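Local coordinates for protein Rho guanyl nucleotide exchange factor (Rom2), putative (PDB 5O51) that probably acts as a guanine-nucleotide exchange factor for Rho-type GTPases, this chain being its CNH domain, a seven-bladed beta-propeller, at residues T38-G41 with I42-S45; I183-R187 with S188-V192. All coordinates share one frame; numbering follows the deposited sequence.

Contact 1 (T38-G41 with I42-S45)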
ATOM      1  N   THR A  38      12.747   7.223  -4.523  1.00 32.51           N
ATOM      2  CA  THR A  38      13.423   6.571  -5.676  1.00 34.82           C
ATOM      3  C   THR A  38      14.667   5.774  -5.250  1.00 35.85           C
ATOM      4  O   THR A  38      15.044   5.721  -4.051  1.00 34.01           O
ATOM      5  CB  THR A  38      13.892   7.647  -6.608  1.00 35.21           C
ATOM      6  OG1 THR A  38      15.073   8.266  -6.009  1.00 34.66           O
ATOM      7  CG2 THR A  38      12.785   8.724  -6.829  1.00 36.34           C
ATOM      8  N   ASP A  39      15.317   5.175  -6.230  1.00 33.59           N
ATOM      9  CA  ASP A  39      16.611   4.460  -6.028  1.00 38.74           C
ATOM     10  C   ASP A  39      17.772   5.348  -5.519  1.00 38.18           C
ATOM     11  O   ASP A  39      18.576   4.872  -4.790  1.00 37.71           O
ATOM     12  CB  ASP A  39      16.976   3.646  -7.293  1.00 39.77           C
ATOM     13  CG  ASP A  39      16.240   2.358  -7.356  1.00 43.94           C
ATOM     14  OD1 ASP A  39      15.605   1.977  -6.334  1.00 42.48           O
ATOM     15  OD2 ASP A  39      16.266   1.705  -8.414  1.00 56.20           O
ATOM     16  N   SER A  40      17.703   6.661  -5.685  1.00 42.08           N
ATOM     17  CA  SER A  40      18.774   7.562  -5.308  1.00 48.88           C
ATOM     18  C   SER A  40      18.492   8.536  -4.164  1.00 48.16           C
ATOM     19  O   SER A  40      19.449   9.087  -3.573  1.00 64.97           O
ATOM     20  CB  SER A  40      19.019   8.506  -6.461  1.00 54.05           C
ATOM     21  OG  SER A  40      18.216   9.663  -6.149  1.00 48.28           O
ATOM     22  N   GLY A  41      17.237   8.857  -3.915  1.00 44.69           N
ATOM     23  CA  GLY A  41      16.873   9.938  -2.981  1.00 41.14           C
ATOM     24  C   GLY A  41      15.348  10.098  -2.783  1.00 37.22           C
ATOM     25  O   GLY A  41      14.585   9.411  -3.410  1.00 35.18           O
ATOM     26  N   ILE A  42      14.974  10.997  -1.873  1.00 38.01           N
ATOM     27  CA  ILE A  42      13.606  11.414  -1.555  1.00 32.06           C
ATOM     28  C   ILE A  42      13.471  12.884  -1.972  1.00 34.20           C
ATOM     29  O   ILE A  42      14.366  13.760  -1.687  1.00 29.15           O
ATOM     30  CB  ILE A  42      13.326  11.171  -0.081  1.00 34.76           C
ATOM     31  CG1 ILE A  42      13.387   9.673   0.222  1.00 35.88           C
ATOM     32  CG2 ILE A  42      11.916  11.662   0.351  1.00 34.60           C
ATOM     33  CD1 ILE A  42      13.386   9.362   1.697  1.00 36.86           C
ATOM     34  N   PHE A  43      12.362  13.174  -2.660  1.00 32.42           N
ATOM     35  CA  PHE A  43      12.057  14.519  -3.206  1.00 31.80           C
ATOM     36  C   PHE A  43      10.686  14.980  -2.705  1.00 31.64           C
ATOM     37  O   PHE A  43       9.799  14.130  -2.377  1.00 28.37           O
ATOM     38  CB  PHE A  43      12.075  14.491  -4.724  1.00 34.86           C
ATOM     39  CG  PHE A  43      13.417  14.067  -5.372  1.00 34.73           C
ATOM     40  CD1 PHE A  43      13.744  12.718  -5.552  1.00 37.61           C
ATOM     41  CD2 PHE A  43      14.324  15.037  -5.836  1.00 33.10           C
ATOM     42  CE1 PHE A  43      14.975  12.350  -6.121  1.00 40.62           C
ATOM     43  CE2 PHE A  43      15.538  14.687  -6.429  1.00 33.53           C
ATOM     44  CZ  PHE A  43      15.853  13.326  -6.601  1.00 37.83           C
ATOM     45  N   ILE A  44      10.480  16.303  -2.671  1.00 33.76           N
ATOM     46  CA  ILE A  44       9.156  16.911  -2.346  1.00 31.24           C
ATOM     47  C   ILE A  44       8.789  17.936  -3.378  1.00 35.49           C
ATOM     48  O   ILE A  44       9.664  18.670  -3.872  1.00 36.33           O
ATOM     49  CB  ILE A  44       9.120  17.492  -0.926  1.00 39.00           C
ATOM     50  CG1 ILE A  44       7.752  18.046  -0.554  1.00 37.21           C
ATOM     51  CG2 ILE A  44      10.138  18.609  -0.668  1.00 40.66           C
ATOM     52  CD1 ILE A  44       7.538  18.059   0.946  1.00 37.72           C
ATOM     53  N   SER A  45       7.506  17.955  -3.785  1.00 34.63           N
ATOM     54  CA  SER A  45       6.939  19.021  -4.630  1.00 40.13           C
ATOM     55  C   SER A  45       5.578  19.432  -4.029  1.00 38.33           C
ATOM     56  O   SER A  45       5.060  18.773  -3.137  1.00 39.91           O
ATOM     57  CB  SER A  45       6.677  18.572  -6.094  1.00 44.21           C
ATOM     58  OG  SER A  45       5.647  17.587  -6.117  1.00 44.85           O
TER

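Contact 2 (I183-R187 with S188-V192)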
ATOM      1  N   ILE A 183      -0.462  -6.923   4.797  1.00 49.31           N
ATOM      2  CA  ILE A 183      -0.978  -6.843   6.158  1.00 55.26           C
ATOM      3  C   ILE A 183      -2.028  -5.739   6.393  1.00 46.54           C
ATOM      4  O   ILE A 183      -1.909  -4.642   5.922  1.00 51.72           O
ATOM      5  CB  ILE A 183       0.214  -6.758   7.162  1.00 59.17           C
ATOM      6  CG1 ILE A 183      -0.197  -7.241   8.536  1.00 66.66           C
ATOM      7  CG2 ILE A 183       0.797  -5.346   7.228  1.00 63.93           C
ATOM      8  CD1 ILE A 183       0.990  -7.561   9.415  1.00 73.42           C
ATOM      9  N   HIS A 184      -3.056  -6.045   7.162  1.00 49.36           N
ATOM     10  CA  HIS A 184      -4.217  -5.165   7.364  1.00 54.32           C
ATOM     11  C   HIS A 184      -4.604  -5.127   8.837  1.00 53.89           C
ATOM     12  O   HIS A 184      -4.531  -6.143   9.541  1.00 59.78           O
ATOM     13  CB  HIS A 184      -5.418  -5.652   6.501  1.00 56.66           C
ATOM     14  CG  HIS A 184      -5.072  -5.777   5.047  1.00 50.04           C
ATOM     15  ND1 HIS A 184      -5.201  -4.728   4.166  1.00 53.27           N
ATOM     16  CD2 HIS A 184      -4.476  -6.778   4.360  1.00 56.50           C
ATOM     17  CE1 HIS A 184      -4.735  -5.091   2.991  1.00 54.58           C
ATOM     18  NE2 HIS A 184      -4.282  -6.329   3.083  1.00 57.44           N
ATOM     19  N   PHE A 185      -4.946  -3.942   9.313  1.00 58.04           N
ATOM     20  CA  PHE A 185      -5.469  -3.766  10.671  1.00 61.90           C
ATOM     21  C   PHE A 185      -6.958  -3.966  10.630  1.00 61.69           C
ATOM     22  O   PHE A 185      -7.627  -3.237   9.895  1.00 57.08           O
ATOM     23  CB  PHE A 185      -5.161  -2.366  11.148  1.00 63.64           C
ATOM     24  CG  PHE A 185      -3.708  -2.162  11.449  1.00 70.46           C
ATOM     25  CD1 PHE A 185      -3.160  -2.630  12.656  1.00 66.34           C
ATOM     26  CD2 PHE A 185      -2.877  -1.542  10.521  1.00 66.65           C
ATOM     27  CE1 PHE A 185      -1.815  -2.426  12.939  1.00 72.32           C
ATOM     28  CE2 PHE A 185      -1.539  -1.348  10.790  1.00 62.82           C
ATOM     29  CZ  PHE A 185      -1.003  -1.782  11.996  1.00 71.72           C
ATOM     30  N   LEU A 186      -7.445  -4.978  11.359  1.00 62.61           N
ATOM     31  CA  LEU A 186      -8.885  -5.204  11.566  1.00 69.86           C
ATOM     32  C   LEU A 186      -9.206  -5.142  13.049  1.00 76.79           C
ATOM     33  O   LEU A 186      -9.118  -6.173  13.727  1.00 70.73           O
ATOM     34  CB  LEU A 186      -9.280  -6.584  11.105  1.00 65.03           C
ATOM     35  CG  LEU A 186      -9.342  -6.876   9.630  1.00 73.89           C
ATOM     36  CD1 LEU A 186      -9.579  -8.386   9.487  1.00 70.80           C
ATOM     37  CD2 LEU A 186     -10.430  -6.008   8.972  1.00 68.28           C
ATOM     38  N   ARG A 187      -9.544  -3.942  13.534  1.00 74.56           N
ATOM     39  CA  ARG A 187      -9.944  -3.684  14.938  1.00 86.66           C
ATOM     40  C   ARG A 187      -9.628  -4.791  15.955  1.00 90.70           C
ATOM     41  O   ARG A 187     -10.432  -5.710  16.150  1.00 95.95           O
ATOM     42  CB  ARG A 187     -11.440  -3.380  14.998  1.00 88.77           C
ATOM     43  CG  ARG A 187     -12.329  -4.398  14.296  1.00 91.78           C
ATOM     44  CD  ARG A 187     -13.799  -4.064  14.492  1.00 88.95           C
ATOM     45  NE  ARG A 187     -14.400  -4.810  15.587  1.00 81.87           N
ATOM     46  CZ  ARG A 187     -15.707  -5.057  15.734  1.00 77.00           C
ATOM     47  NH1 ARG A 187     -16.620  -4.600  14.868  1.00 77.43           N
ATOM     48  NH2 ARG A 187     -16.110  -5.773  16.774  1.00 70.36           N
ATOM     49  N   SER A 188      -8.445  -4.692  16.564  1.00 88.96           N
ATOM     50  CA  SER A 188      -7.945  -5.595  17.624  1.00 88.58           C
ATOM     51  C   SER A 188      -7.150  -6.741  17.076  1.00 88.26           C
ATOM     52  O   SER A 188      -6.535  -7.492  17.846  1.00 86.02           O
ATOM     53  CB  SER A 188      -9.034  -6.157  18.563  1.00 95.91           C
ATOM     54  OG  SER A 188      -9.834  -5.129  19.113  1.00104.65           O
ATOM     55  N   THR A 189      -7.135  -6.887  15.759  1.00 81.41           N
ATOM     56  CA  THR A 189      -6.385  -7.953  15.163  1.00 77.72           C
ATOM     57  C   THR A 189      -5.642  -7.506  13.922  1.00 71.37           C
ATOM     58  O   THR A 189      -6.069  -6.551  13.255  1.00 67.80           O
ATOM     59  CB  THR A 189      -7.323  -9.107  14.823  1.00 74.25           C
ATOM     60  OG1 THR A 189      -6.542 -10.273  14.649  1.00 87.18           O
ATOM     61  CG2 THR A 189      -8.089  -8.863  13.554  1.00 71.84           C
ATOM     62  N   LEU A 190      -4.566  -8.232  13.617  1.00 67.70           N
ATOM     63  CA  LEU A 190      -3.884  -8.153  12.321  1.00 68.82           C
ATOM     64  C   LEU A 190      -4.298  -9.298  11.383  1.00 67.76           C
ATOM     65  O   LEU A 190      -4.233 -10.466  11.780  1.00 54.03           O
ATOM     66  CB  LEU A 190      -2.387  -8.252  12.480  1.00 61.15           C
ATOM     67  CG  LEU A 190      -1.666  -7.253  13.367  1.00 67.25           C
ATOM     68  CD1 LEU A 190      -0.202  -7.667  13.356  1.00 73.66           C
ATOM     69  CD2 LEU A 190      -1.829  -5.816  12.936  1.00 67.12           C
ATOM     70  N   CYS A 191      -4.694  -8.942  10.150  1.00 54.97           N
ATOM     71  CA  CYS A 191      -4.994  -9.907   9.088  1.00 54.04           C
ATOM     72  C   CYS A 191      -3.832  -9.906   8.078  1.00 59.51           C
ATOM     73  O   CYS A 191      -3.541  -8.872   7.415  1.00 56.37           O
ATOM     74  CB  CYS A 191      -6.308  -9.555   8.401  1.00 56.97           C
ATOM     75  SG  CYS A 191      -6.935 -10.850   7.321  1.00 69.71           S
ATOM     76  N   VAL A 192      -3.170 -11.052   7.984  1.00 54.72           N
ATOM     77  CA  VAL A 192      -1.991 -11.212   7.167  1.00 64.50           C
ATOM     78  C   VAL A 192      -2.375 -11.967   5.912  1.00 63.10           C
ATOM     79  O   VAL A 192      -3.014 -13.024   5.987  1.00 52.18           O
ATOM     80  CB  VAL A 192      -0.862 -11.990   7.895  1.00 66.81           C
ATOM     81  CG1 VAL A 192       0.291 -12.336   6.925  1.00 70.58           C
ATOM     82  CG2 VAL A 192      -0.337 -11.189   9.083  1.00 61.24           C
TER

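Contact 1 (T38-G41 with I42-S45)
A tight two-residue turn in a beta hairpin brings T38, S40 and G41 up against the ring of F43. The hairpin joins strand 33-38 to strand 41-46, the two middle strands of one propeller blade. D39 and S40 form the turn itself, with backbone angles near those of a type I turn. T38 N gives a 3.1 Å bond to G41 O, joining the two residues that flank the turn. T38 adds an ST turn: its OG1 accepts from S40 N at 3.1 Å, with 152° at the hydrogen. The T38 torsion (chi1 75°) turns OG1 back over the main chain, within reach of S40 N. OG1 is also bonded to N20 OD1. The F43 ring swings back toward the turn because CG lies beside its own backbone N (chi1 -60°). Its atom CE1 does most of the touching. T38 OG1 meets CE1 at the ring edge, near the ring plane, at 4.1 Å. G41 O comes obliquely to CE1 at 4.0 Å, and S40 OG, also oblique, at 4.2 Å. The T38 and F43 side chains cross at about a right angle. S40 OG has its polar partner elsewhere, at R58 NH2 on strand 57-61, and the F43 side chain touches R58 too. The turn is therefore held by backbone and hydroxyl bonds, while the F43 ring lies against its oxygen atoms at van der Waals distance, with no hydrogen bond to them.

Contact 2 (I183-R187 with S188-V192)
L190 lies at the apolar centre, between F185 and I183 on one face of the beta hairpin of strands 180-186 and 189-194, the first two strands of a four-stranded propeller blade. Its two methyl branches divide the work. CD2 meets F185 CE1 at 3.4 Å, obliquely to the ring, and the two side chains run side by side in the same direction. CD1 reaches I183 CD1 at 4.1 Å. I183 can also touch V192 CG2, at 3.9 Å from its CD1, since CG1 is anti to the backbone N (chi1 -156°) and carries the end of the chain across to the partner strand. The opposite face carries H184, L186, T189 and C191. There L186 CD1 rests on C191 CB at 3.6 Å. C191 O lies near the plane of the H184 ring, at its edge. In the backbone, H184 N gives to C191 O at 2.9 Å, and C191 N returns a straighter bond to H184 O at 2.9 Å, 167° at the hydrogen. L186 N gives to T189 O at 2.8 Å. T189 OG1 is bonded to V201 O, a link to strand 197-202. R187 and S188 make the exposed turn at the polar edge. Backbone bonding thus sets the strand pairing. The face of I183, F185 and L190 packs on strands 115-120 and 125-132 of one neighbouring blade, and H184 and C191 touch strand 230-236 of another.

In the fold
The chain enters contact 1 first, and contact 2 opens long after it has closed, so the two neither nest nor cross. Contact 1 closes the turn between the second and third strands of the blade running from strand 22-28 to strand 57-61. Contact 2 closes the turn between the first and second strands of the blade running from strand 180-186 to strand 208-210. The two lie on opposite sides of the chain's centre, about 30 Å apart between centres, with no touch. Each is a hairpin within its own blade. Contact 2 also meets strands 115-120, 125-132 and 230-236 of two other blades. The propeller ring is completed by a sheet pairing strand 8-12 with strand 327-333.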